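Putative aminooxidase (Propionibacterium acnes, PDB 2BA9) isomerises polyunsaturated fatty acids to form conjugated linoleic acid, and binds FAD, which probably takes part in the reaction. Local coordinates at residues Leu160-Phe165 with Gly171-Val176; Phe165-Tyr170 with Asp300-Glu305; Thr327-Asn332 with Glu342-Met347. All coordinates share one frame; numbering follows the deposited sequence.

Contact 1 of 3, residues Leu160-Phe165 with Gly171-Val176; sequences LWINPF and GHFDNV
Phe-165 and Phe-173 bring their rings together at a slant. The planes lie at 33° and the ring centroids are 5.2 Å apart, so the pair is neither a parallel stack nor a T-shape. The tightest touch is between Phe-165 CD2 and Phe-173 CE2, at 3.3 Å. Phe-165 holds its CG anti to the backbone N (chi1 -167°), which puts the ring against residues 171-176.

The rim of the Phe-165 ring has two further neighbours near its plane. Gly-171 O sits 3.7 Å from CD2 of Phe-165. Val-176 CG1 meets CZ of the same Phe-165 ring at 3.8 Å, the two side chains coming from opposite directions. Gly-171 has a positive phi (99°) just after helix 166-170, and its carbonyl O turns to the Phe-165 ring edge.

The far end of the Phe-173 ring reaches Trp-161 and Ile-162. Trp-161 O lies at the edge of the Phe-173 ring, 3.7 Å from Phe-173 CZ. Phe-173 CE1 lies 3.6 Å from Ile-162 CA and also packs on Ile-162 CB. No hydrogen bond joins the two segments. Each loop is braced internally instead: Phe-165 N bonds to Ile-162 O, while His-172 O accepts from both Asn-175 N and Val-176 N.

Outside the segments, Phe-145 meets the rings of both Phe-173 and Trp-161, and Val-181 of helix 178-184 touches Phe-165. The arrangement is a buried aromatic cluster that joins the two loops flanking the short helix 166-170.

Contact 2 of 3, residues Phe165-Tyr170 with Asp300-Glu305; sequences FTAFGY and DNMRPE. With FAD (flavin-adenine dinucleotide), chain D.
Thr-166 and Ala-167 belong to the short helix 166-170, which brings Phe-168 and Tyr-170 into the FAD pocket of this flavin amine oxidase-type fold; across the contact they meet Met-302. That methionine lies in the loop between strands 295-297 and 310-315 of the mixed sheet. The helix is weakly bonded and includes a wide pi-type turn, in which Tyr-170 N reaches back to Phe-165 O.

The contact is small, one methyl meeting a carbonyl oxygen and one methyl meeting another, with no hydrogen bond between the segments. Thr-166 CG2 stands anti to the backbone N, which turns the methyl to the Met-302 backbone. Thr-166 CG2 lies 3.6 Å from Met-302 O, with Met-302 CB a little farther off. The hydroxyl OG1 is used elsewhere, in a hydrogen bond to Gly-171 O. Met-302 is extended beyond CG (chi2 172°, chi3 -157°), and its terminal methyl is carried over to the next residue of the helix. Met-302 CE meets Ala-167 CB at 3.5 Å, with SD slightly farther off. Met-311 of strand 310-315 touches all three of these side chains, so the contact rests on the sheet.

Beyond Ala-167 the helix faces the cofactor. Phe-168 O lies over one face of the Tyr-170 ring, 3.8 Å above its plane and offset toward the rim. Tyr-170 CB covers the centre of one face of Phe-165. The Tyr-170 hydroxyl bonds to Gly-406 O, and the same Tyr-170 OH is 3.9 Å from FAD C10. Phe-168 presents its ring edge to the isoalloxazine: FAD O4 lies in the plane of that ring, 3.5 Å from Phe-168 CE2.

Contact 3 of 3, residues Thr327-Asn332 with Glu342-Met347; sequences TYLLRN and EECRQM
Leu-329 and Cys-344 are brought together by their first torsions. In Leu-329, CG stands between the backbone N and the carbonyl carbon (chi1 59°), and the branch extends from the strand to the helix. In Cys-344, SG lies beside the backbone N and anti to the carbonyl carbon (chi1 -68°), which sets the sulfur toward Arg-331.

Both methyls of Leu-329 touch the cysteine. Leu-329 CD1 meets Cys-344 CB at 3.7 Å. Leu-329 CD2 approaches the helix backbone, 3.4 Å from Cys-344 O. The sulfur rests on two side chains of the strand end: Cys-344 SG lies 3.8 Å from Arg-331 CG, with Leu-329 CD1 beside it. Arg-331 gives only its aliphatic part here. Its NE is hydrogen-bonded to Lys-339 O, and NH1 has a weak bond to Thr-367 OG1.

The contact packs the N-terminal part of helix 341-355 onto the mixed sheet. Met-282 of the adjacent antiparallel strand 277-288 touches both Leu-329 and Cys-344. Val-348, one turn on along the helix, also packs on Leu-329, while Leu-330 points away from the helix and touches Met-311 of strand 310-315.

In the fold
Contacts 1 and 2 are neighbours, with centres 7 Å apart, and they share Phe-165. Their segments alternate along the chain. They also touch at Asn-163 OD1 and Met-302 CE, 3.5 Å apart. Contact 3 comes later in the chain, its centre 12 Å from contact 2 and 18 Å from contact 1. Leu-330 links it to both: CD2 of Leu-330 lies 3.6 Å from Gly-169 O, and CD1 of Leu-330 lies 3.9 Å from Gly-171 N. Contacts 2 and 3 both hold residues of the FAD pocket, among them Tyr-328 of contact 3. In contact 1 the Phe-165 side chain is about 10 Å from the cofactor.

Contact 1 of 3, residues Leu160-Phe165 with Gly171-Val176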
loop_
_atom_site.group_PDB
_atom_site.type_symbol
_atom_site.label_atom_id
_atom_site.label_comp_id
_atom_site.label_asym_id
_atom_site.label_seq_id
_atom_site.Cartn_x
_atom_site.Cartn_y
_atom_site.Cartn_z
ATOM N N LEU A 160 11.792 -0.428 15.933
ATOM C CA LEU A 160 12.365 -0.528 14.582
ATOM C C LEU A 160 11.268 -0.644 13.517
ATOM O O LEU A 160 11.265 0.085 12.544
ATOM C CB LEU A 160 13.307 -1.736 14.466
ATOM C CG LEU A 160 14.108 -1.825 13.155
ATOM C CD1 LEU A 160 15.221 -0.808 13.133
ATOM C CD2 LEU A 160 14.676 -3.199 12.943
ATOM N N TRP A 161 10.333 -1.558 13.734
ATOM C CA TRP A 161 9.282 -1.881 12.750
ATOM C C TRP A 161 8.276 -0.756 12.505
ATOM O O TRP A 161 7.683 -0.673 11.437
ATOM C CB TRP A 161 8.528 -3.146 13.194
ATOM C CG TRP A 161 8.869 -4.363 12.402
ATOM C CD1 TRP A 161 8.198 -4.846 11.329
ATOM C CD2 TRP A 161 9.959 -5.264 12.635
ATOM N NE1 TRP A 161 8.795 -5.984 10.866
ATOM C CE2 TRP A 161 9.885 -6.265 11.648
ATOM C CE3 TRP A 161 10.996 -5.314 13.573
ATOM C CZ2 TRP A 161 10.800 -7.316 11.581
ATOM C CZ3 TRP A 161 11.907 -6.350 13.501
ATOM C CH2 TRP A 161 11.809 -7.335 12.506
ATOM N N ILE A 162 8.100 0.108 13.492
ATOM C CA ILE A 162 7.027 1.084 13.459
ATOM C C ILE A 162 7.246 2.203 12.436
ATOM O O ILE A 162 6.295 2.681 11.838
ATOM C CB ILE A 162 6.766 1.683 14.845
ATOM C CG1 ILE A 162 5.383 2.360 14.883
ATOM C CG2 ILE A 162 7.889 2.635 15.257
ATOM C CD1 ILE A 162 4.980 2.817 16.264
ATOM N N ASN A 163 8.494 2.606 12.238
ATOM C CA ASN A 163 8.792 3.780 11.424
ATOM C C ASN A 163 8.432 3.616 9.931
ATOM O O ASN A 163 7.821 4.508 9.343
ATOM C CB ASN A 163 10.254 4.183 11.625
ATOM C CG ASN A 163 10.581 4.472 13.076
ATOM O OD1 ASN A 163 9.877 5.241 13.732
ATOM N ND2 ASN A 163 11.650 3.858 13.593
ATOM N N PRO A 164 8.786 2.471 9.309
ATOM C CA PRO A 164 8.290 2.200 7.954
ATOM C C PRO A 164 6.882 1.614 7.895
ATOM O O PRO A 164 6.441 1.187 6.821
ATOM C CB PRO A 164 9.283 1.159 7.425
ATOM C CG PRO A 164 10.280 0.946 8.472
ATOM C CD PRO A 164 9.671 1.393 9.749
ATOM N N PHE A 165 6.185 1.557 9.030
ATOM C CA PHE A 165 4.851 0.982 9.029
ATOM C C PHE A 165 3.772 2.009 9.328
ATOM O O PHE A 165 3.033 2.402 8.420
ATOM C CB PHE A 165 4.740 -0.225 9.966
ATOM C CG PHE A 165 3.487 -1.019 9.740
ATOM C CD1 PHE A 165 3.430 -1.960 8.711
ATOM C CD2 PHE A 165 2.343 -0.776 10.499
ATOM C CE1 PHE A 165 2.266 -2.675 8.464
ATOM C CE2 PHE A 165 1.179 -1.496 10.266
ATOM C CZ PHE A 165 1.140 -2.457 9.255
ATOM N N GLY A 171 -1.190 2.152 9.837
ATOM C CA GLY A 171 -1.946 2.029 11.075
ATOM C C GLY A 171 -1.098 1.564 12.227
ATOM O O GLY A 171 0.120 1.613 12.159
ATOM N N HIS A 172 -1.757 1.102 13.280
ATOM C CA HIS A 172 -1.123 0.982 14.577
ATOM C C HIS A 172 -1.064 -0.461 15.074
ATOM O O HIS A 172 -2.005 -1.222 14.906
ATOM C CB HIS A 172 -1.822 1.909 15.580
ATOM C CG HIS A 172 -1.684 3.360 15.234
ATOM N ND1 HIS A 172 -2.380 3.947 14.203
ATOM C CD2 HIS A 172 -0.908 4.331 15.764
ATOM C CE1 HIS A 172 -2.051 5.225 14.124
ATOM N NE2 HIS A 172 -1.157 5.485 15.061
ATOM N N PHE A 173 0.068 -0.801 15.690
ATOM C CA PHE A 173 0.371 -2.159 16.136
ATOM C C PHE A 173 -0.533 -2.675 17.265
ATOM O O PHE A 173 -0.595 -3.888 17.512
ATOM C CB PHE A 173 1.835 -2.244 16.592
ATOM C CG PHE A 173 2.858 -2.116 15.478
ATOM C CD1 PHE A 173 4.167 -1.741 15.785
ATOM C CD2 PHE A 173 2.548 -2.387 14.135
ATOM C CE1 PHE A 173 5.138 -1.621 14.786
ATOM C CE2 PHE A 173 3.530 -2.273 13.134
ATOM C CZ PHE A 173 4.815 -1.889 13.457
ATOM N N ASP A 174 -1.217 -1.770 17.957
ATOM C CA ASP A 174 -2.188 -2.167 18.978
ATOM C C ASP A 174 -3.395 -2.940 18.387
ATOM O O ASP A 174 -4.093 -3.643 19.113
ATOM C CB ASP A 174 -2.669 -0.941 19.770
ATOM C CG ASP A 174 -3.448 0.054 18.903
ATOM O OD1 ASP A 174 -2.813 0.998 18.381
ATOM O OD2 ASP A 174 -4.682 -0.110 18.747
ATOM N N ASN A 175 -3.632 -2.796 17.079
ATOM C CA ASN A 175 -4.754 -3.452 16.420
ATOM C C ASN A 175 -4.469 -4.141 15.067
ATOM O O ASN A 175 -5.087 -5.147 14.763
ATOM C CB ASN A 175 -5.899 -2.454 16.262
ATOM C CG ASN A 175 -5.545 -1.302 15.358
ATOM O OD1 ASN A 175 -5.820 -1.348 14.174
ATOM N ND2 ASN A 175 -4.931 -0.268 15.907
ATOM N N VAL A 176 -3.553 -3.627 14.254
ATOM C CA VAL A 176 -3.308 -4.227 12.921
ATOM C C VAL A 176 -2.652 -5.598 13.061
ATOM O O VAL A 176 -1.599 -5.710 13.693
ATOM C CB VAL A 176 -2.415 -3.349 12.044
ATOM C CG1 VAL A 176 -1.909 -4.134 10.820
ATOM C CG2 VAL A 176 -3.142 -2.099 11.618
#

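Contact 2 of 3, residues Phe165-Tyr170 with Asp300-Glu305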
loop_
_atom_site.group_PDB
_atom_site.type_symbol
_atom_site.label_atom_id
_atom_site.label_comp_id
_atom_site.label_asym_id
_atom_site.label_seq_id
_atom_site.Cartn_x
_atom_site.Cartn_y
_atom_site.Cartn_z
ATOM N N PHE A 165 6.185 1.557 9.030
ATOM C CA PHE A 165 4.851 0.982 9.029
ATOM C C PHE A 165 3.772 2.009 9.328
ATOM O O PHE A 165 3.033 2.402 8.420
ATOM C CB PHE A 165 4.740 -0.225 9.966
ATOM C CG PHE A 165 3.487 -1.019 9.740
ATOM C CD1 PHE A 165 3.430 -1.960 8.711
ATOM C CD2 PHE A 165 2.343 -0.776 10.499
ATOM C CE1 PHE A 165 2.266 -2.675 8.464
ATOM C CE2 PHE A 165 1.179 -1.496 10.266
ATOM C CZ PHE A 165 1.140 -2.457 9.255
ATOM N N THR A 166 3.704 2.453 10.581
ATOM C CA THR A 166 2.673 3.386 11.018
ATOM C C THR A 166 2.788 4.751 10.324
ATOM O O THR A 166 1.791 5.304 9.861
ATOM C CB THR A 166 2.696 3.552 12.548
ATOM O OG1 THR A 166 2.445 2.277 13.161
ATOM C CG2 THR A 166 1.648 4.558 13.016
ATOM N N ALA A 167 4.002 5.279 10.255
ATOM C CA ALA A 167 4.293 6.534 9.548
ATOM C C ALA A 167 3.922 6.471 8.061
ATOM O O ALA A 167 3.486 7.474 7.479
ATOM C CB ALA A 167 5.773 6.890 9.707
ATOM N N PHE A 168 4.105 5.289 7.463
ATOM C CA PHE A 168 3.733 5.015 6.055
ATOM C C PHE A 168 2.234 4.737 5.923
ATOM O O PHE A 168 1.764 4.317 4.867
ATOM C CB PHE A 168 4.521 3.824 5.475
ATOM C CG PHE A 168 5.939 4.149 5.062
ATOM C CD1 PHE A 168 6.826 4.714 5.956
ATOM C CD2 PHE A 168 6.390 3.832 3.788
ATOM C CE1 PHE A 168 8.135 4.999 5.586
ATOM C CE2 PHE A 168 7.698 4.087 3.408
ATOM C CZ PHE A 168 8.582 4.672 4.318
ATOM N N GLY A 169 1.490 4.963 7.001
ATOM C CA GLY A 169 0.054 5.085 6.927
ATOM C C GLY A 169 -0.692 3.792 7.101
ATOM O O GLY A 169 -1.911 3.746 6.943
ATOM N N TYR A 170 0.039 2.758 7.478
ATOM C CA TYR A 170 -0.520 1.424 7.605
ATOM C C TYR A 170 -1.227 1.186 8.934
ATOM O O TYR A 170 -1.814 0.131 9.141
ATOM C CB TYR A 170 0.580 0.386 7.383
ATOM C CG TYR A 170 1.152 0.411 5.979
ATOM C CD1 TYR A 170 0.330 0.143 4.875
ATOM C CD2 TYR A 170 2.501 0.684 5.748
ATOM C CE1 TYR A 170 0.831 0.153 3.577
ATOM C CE2 TYR A 170 3.029 0.691 4.438
ATOM C CZ TYR A 170 2.175 0.429 3.354
ATOM O OH TYR A 170 2.649 0.426 2.053
ATOM N N ASP A 300 7.137 9.903 18.211
ATOM C CA ASP A 300 6.188 10.491 19.160
ATOM C C ASP A 300 4.779 10.606 18.585
ATOM O O ASP A 300 3.799 10.370 19.302
ATOM C CB ASP A 300 6.655 11.885 19.629
ATOM C CG ASP A 300 7.744 11.817 20.678
ATOM O OD1 ASP A 300 8.014 10.721 21.237
ATOM O OD2 ASP A 300 8.339 12.871 20.956
ATOM N N ASN A 301 4.697 10.990 17.300
ATOM C CA ASN A 301 3.420 11.290 16.619
ATOM C C ASN A 301 2.786 10.071 15.931
ATOM O O ASN A 301 1.728 10.197 15.319
ATOM C CB ASN A 301 3.585 12.443 15.613
ATOM C CG ASN A 301 3.659 13.818 16.283
ATOM O OD1 ASN A 301 3.438 13.956 17.487
ATOM N ND2 ASN A 301 3.928 14.851 15.486
ATOM N N MET A 302 3.420 8.905 16.097
ATOM C CA MET A 302 2.901 7.613 15.621
ATOM C C MET A 302 2.114 6.837 16.696
ATOM O O MET A 302 1.587 5.758 16.428
ATOM C CB MET A 302 4.064 6.744 15.147
ATOM C CG MET A 302 4.835 7.310 13.991
ATOM S SD MET A 302 6.309 6.327 13.670
ATOM C CE MET A 302 7.367 7.524 12.813
ATOM N N ARG A 303 2.091 7.372 17.915
ATOM C CA ARG A 303 1.213 6.922 18.979
ATOM C C ARG A 303 -0.245 7.229 18.626
ATOM O O ARG A 303 -0.537 8.320 18.124
ATOM C CB ARG A 303 1.500 7.707 20.253
ATOM C CG ARG A 303 2.826 7.457 20.887
ATOM C CD ARG A 303 2.863 8.040 22.305
ATOM N NE ARG A 303 3.333 9.431 22.342
ATOM C CZ ARG A 303 2.647 10.477 22.802
ATOM N NH1 ARG A 303 1.423 10.341 23.297
ATOM N NH2 ARG A 303 3.210 11.675 22.789
ATOM N N PRO A 304 -1.175 6.314 18.944
ATOM C CA PRO A 304 -2.613 6.543 18.724
ATOM C C PRO A 304 -3.123 7.817 19.399
ATOM O O PRO A 304 -4.016 8.486 18.890
ATOM C CB PRO A 304 -3.250 5.309 19.362
ATOM C CG PRO A 304 -2.207 4.264 19.257
ATOM C CD PRO A 304 -0.937 4.990 19.538
ATOM N N GLU A 305 -2.521 8.140 20.542
ATOM C CA GLU A 305 -2.794 9.356 21.289
ATOM C C GLU A 305 -2.444 10.605 20.487
ATOM O O GLU A 305 -2.902 11.704 20.809
ATOM C CB GLU A 305 -1.965 9.340 22.580
ATOM C CG GLU A 305 -2.399 8.295 23.603
ATOM C CD GLU A 305 -1.799 6.894 23.427
ATOM O OE1 GLU A 305 -0.914 6.667 22.567
ATOM O OE2 GLU A 305 -2.232 6.004 24.187
HETATM P PA FAD D . -4.460 1.503 -6.247
HETATM O O1A FAD D . -3.028 1.941 -6.340
HETATM O O2A FAD D . -5.337 2.247 -5.261
HETATM O O5B FAD D . -5.142 1.685 -7.684
HETATM C C5B FAD D . -6.482 1.274 -7.824
HETATM C C4B FAD D . -7.029 1.735 -9.158
HETATM O O4B FAD D . -8.360 1.277 -9.288
HETATM C C3B FAD D . -7.021 3.260 -9.285
HETATM O O3B FAD D . -6.361 3.640 -10.470
HETATM C C2B FAD D . -8.487 3.625 -9.268
HETATM O O2B FAD D . -8.767 4.847 -9.951
HETATM C C1B FAD D . -9.131 2.336 -9.807
HETATM N N9A FAD D . -10.545 2.260 -9.399
HETATM C C8A FAD D . -11.058 2.356 -8.122
HETATM N N7A FAD D . -12.416 2.260 -8.187
HETATM C C5A FAD D . -12.773 2.102 -9.492
HETATM C C6A FAD D . -14.016 1.969 -10.145
HETATM N N6A FAD D . -15.117 1.597 -9.415
HETATM N N1A FAD D . -14.031 1.793 -11.524
HETATM C C2A FAD D . -12.858 1.809 -12.266
HETATM N N3A FAD D . -11.641 1.945 -11.611
HETATM C C4A FAD D . -11.596 2.109 -10.260
HETATM N N1 FAD D . 3.821 1.187 -1.775
HETATM C C2 FAD D . 5.087 0.643 -1.700
HETATM O O2 FAD D . 5.318 -0.447 -2.222
HETATM N N3 FAD D . 6.081 1.311 -1.013
HETATM C C4 FAD D . 5.821 2.534 -0.429
HETATM O O4 FAD D . 6.742 3.116 0.164
HETATM C C4X FAD D . 4.543 3.094 -0.516
HETATM N N5 FAD D . 4.238 4.307 0.076
HETATM C C5X FAD D . 3.030 4.941 -0.142
HETATM C C6 FAD D . 2.805 6.226 0.348
HETATM C C7 FAD D . 1.596 6.867 0.087
HETATM C C7M FAD D . 1.394 8.258 0.617
HETATM C C8 FAD D . 0.611 6.218 -0.653
HETATM C C8M FAD D . -0.706 6.863 -0.959
HETATM C C9 FAD D . 0.845 4.933 -1.134
HETATM C C9A FAD D . 2.048 4.274 -0.878
HETATM N N10 FAD D . 2.298 2.967 -1.336
HETATM C C10 FAD D . 3.551 2.412 -1.216
HETATM C "C1'" FAD D . 1.174 2.034 -1.640
HETATM C "C2'" FAD D . 1.007 1.810 -3.138
HETATM O "O2'" FAD D . 1.004 3.034 -3.864
HETATM C "C3'" FAD D . -0.292 1.046 -3.342
HETATM O "O3'" FAD D . -0.306 -0.099 -2.486
HETATM C "C4'" FAD D . -0.463 0.642 -4.798
HETATM O "O4'" FAD D . -0.724 1.774 -5.620
HETATM C "C5'" FAD D . -1.582 -0.386 -4.884
HETATM O "O5'" FAD D . -1.977 -0.556 -6.216
HETATM P P FAD D . -3.458 -1.122 -6.554
HETATM O O1P FAD D . -3.679 -1.161 -8.055
HETATM O O2P FAD D . -3.587 -2.465 -5.923
HETATM O O3P FAD D . -4.498 -0.072 -5.928
#

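Contact 3 of 3, residues Thr327-Asn332 with Glu342-Met347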
loop_
_atom_site.group_PDB
_atom_site.type_symbol
_atom_site.label_atom_id
_atom_site.label_comp_id
_atom_site.label_asym_id
_atom_site.label_seq_id
_atom_site.Cartn_x
_atom_site.Cartn_y
_atom_site.Cartn_z
ATOM N N THR A 327 4.039 15.929 3.511
ATOM C CA THR A 327 3.798 15.540 4.895
ATOM C C THR A 327 2.766 14.432 4.925
ATOM O O THR A 327 1.921 14.334 4.020
ATOM C CB THR A 327 3.260 16.717 5.751
ATOM O OG1 THR A 327 1.900 16.982 5.394
ATOM C CG2 THR A 327 4.107 17.981 5.571
ATOM N N TYR A 328 2.818 13.632 5.994
ATOM C CA TYR A 328 2.016 12.409 6.132
ATOM C C TYR A 328 1.408 12.308 7.527
ATOM O O TYR A 328 2.128 12.350 8.523
ATOM C CB TYR A 328 2.903 11.192 5.844
ATOM C CG TYR A 328 3.587 11.292 4.489
ATOM C CD1 TYR A 328 3.053 10.662 3.361
ATOM C CD2 TYR A 328 4.749 12.044 4.332
ATOM C CE1 TYR A 328 3.653 10.788 2.125
ATOM C CE2 TYR A 328 5.362 12.168 3.103
ATOM C CZ TYR A 328 4.811 11.531 1.999
ATOM O OH TYR A 328 5.420 11.661 0.780
ATOM N N LEU A 329 0.087 12.184 7.591
ATOM C CA LEU A 329 -0.630 11.970 8.859
ATOM C C LEU A 329 -1.770 10.993 8.640
ATOM O O LEU A 329 -2.225 10.772 7.497
ATOM C CB LEU A 329 -1.192 13.289 9.421
ATOM C CG LEU A 329 -2.184 14.090 8.542
ATOM C CD1 LEU A 329 -3.602 13.577 8.611
ATOM C CD2 LEU A 329 -2.162 15.587 8.869
ATOM N N LEU A 330 -2.249 10.419 9.736
ATOM C CA LEU A 330 -3.367 9.482 9.682
ATOM C C LEU A 330 -4.592 10.054 10.397
ATOM O O LEU A 330 -4.472 10.672 11.461
ATOM C CB LEU A 330 -2.991 8.143 10.310
ATOM C CG LEU A 330 -2.451 7.072 9.374
ATOM C CD1 LEU A 330 -1.933 5.932 10.231
ATOM C CD2 LEU A 330 -3.525 6.614 8.392
ATOM N N ARG A 331 -5.757 9.804 9.814
ATOM C CA ARG A 331 -7.009 10.382 10.287
ATOM C C ARG A 331 -7.898 9.423 11.074
ATOM O O ARG A 331 -8.901 9.852 11.631
ATOM C CB ARG A 331 -7.805 10.964 9.110
ATOM C CG ARG A 331 -7.115 12.175 8.492
ATOM C CD ARG A 331 -7.857 12.790 7.322
ATOM N NE ARG A 331 -9.302 12.790 7.505
ATOM C CZ ARG A 331 -10.176 13.197 6.594
ATOM N NH1 ARG A 331 -9.761 13.691 5.435
ATOM N NH2 ARG A 331 -11.479 13.134 6.859
ATOM N N ASN A 332 -7.529 8.153 11.151
ATOM C CA ASN A 332 -8.390 7.157 11.790
ATOM C C ASN A 332 -7.624 6.154 12.654
ATOM O O ASN A 332 -6.438 5.911 12.451
ATOM C CB ASN A 332 -9.173 6.402 10.723
ATOM C CG ASN A 332 -8.283 5.470 9.923
ATOM O OD1 ASN A 332 -7.421 5.922 9.156
ATOM N ND2 ASN A 332 -8.433 4.172 10.147
ATOM N N GLU A 342 -10.098 19.312 8.259
ATOM C CA GLU A 342 -9.903 20.648 8.819
ATOM C C GLU A 342 -8.789 20.667 9.853
ATOM O O GLU A 342 -7.825 21.434 9.737
ATOM C CB GLU A 342 -11.212 21.135 9.490
ATOM C CG GLU A 342 -11.282 22.619 9.783
ATOM C CD GLU A 342 -12.459 23.042 10.705
ATOM O OE1 GLU A 342 -13.295 22.198 11.133
ATOM O OE2 GLU A 342 -12.537 24.263 10.999
ATOM N N GLU A 343 -8.941 19.826 10.871
ATOM C CA GLU A 343 -8.080 19.879 12.041
ATOM C C GLU A 343 -6.719 19.266 11.742
ATOM O O GLU A 343 -5.708 19.661 12.314
ATOM C CB GLU A 343 -8.753 19.164 13.220
ATOM C CG GLU A 343 -8.732 17.637 13.143
ATOM C CD GLU A 343 -9.379 16.993 14.353
ATOM O OE1 GLU A 343 -8.954 17.301 15.488
ATOM O OE2 GLU A 343 -10.296 16.167 14.170
ATOM N N CYS A 344 -6.708 18.292 10.844
ATOM C CA CYS A 344 -5.474 17.674 10.402
ATOM C C CYS A 344 -4.630 18.620 9.541
ATOM O O CYS A 344 -3.410 18.672 9.707
ATOM C CB CYS A 344 -5.780 16.379 9.655
ATOM S SG CYS A 344 -6.448 15.103 10.762
ATOM N N ARG A 345 -5.263 19.364 8.632
ATOM C CA ARG A 345 -4.528 20.361 7.859
ATOM C C ARG A 345 -3.921 21.425 8.786
ATOM O O ARG A 345 -2.783 21.845 8.579
ATOM C CB ARG A 345 -5.385 21.022 6.772
ATOM C CG ARG A 345 -4.574 21.985 5.871
ATOM C CD ARG A 345 -5.424 22.676 4.801
ATOM N NE ARG A 345 -5.921 21.742 3.798
ATOM C CZ ARG A 345 -6.834 22.029 2.870
ATOM N NH1 ARG A 345 -7.370 23.236 2.784
ATOM N NH2 ARG A 345 -7.222 21.096 2.010
ATOM N N GLN A 346 -4.660 21.853 9.810
ATOM C CA GLN A 346 -4.096 22.820 10.759
ATOM C C GLN A 346 -2.894 22.230 11.510
ATOM O O GLN A 346 -1.918 22.932 11.778
ATOM C CB GLN A 346 -5.156 23.342 11.739
ATOM C CG GLN A 346 -4.685 24.518 12.625
ATOM C CD GLN A 346 -4.244 25.740 11.830
ATOM O OE1 GLN A 346 -4.899 26.133 10.858
ATOM N NE2 GLN A 346 -3.147 26.367 12.255
ATOM N N MET A 347 -2.953 20.936 11.828
ATOM C CA MET A 347 -1.814 20.259 12.453
ATOM C C MET A 347 -0.605 20.189 11.536
ATOM O O MET A 347 0.524 20.221 12.009
ATOM C CB MET A 347 -2.197 18.871 12.951
ATOM C CG MET A 347 -2.930 18.915 14.277
ATOM S SD MET A 347 -3.303 17.304 14.973
ATOM C CE MET A 347 -4.878 17.002 14.160
#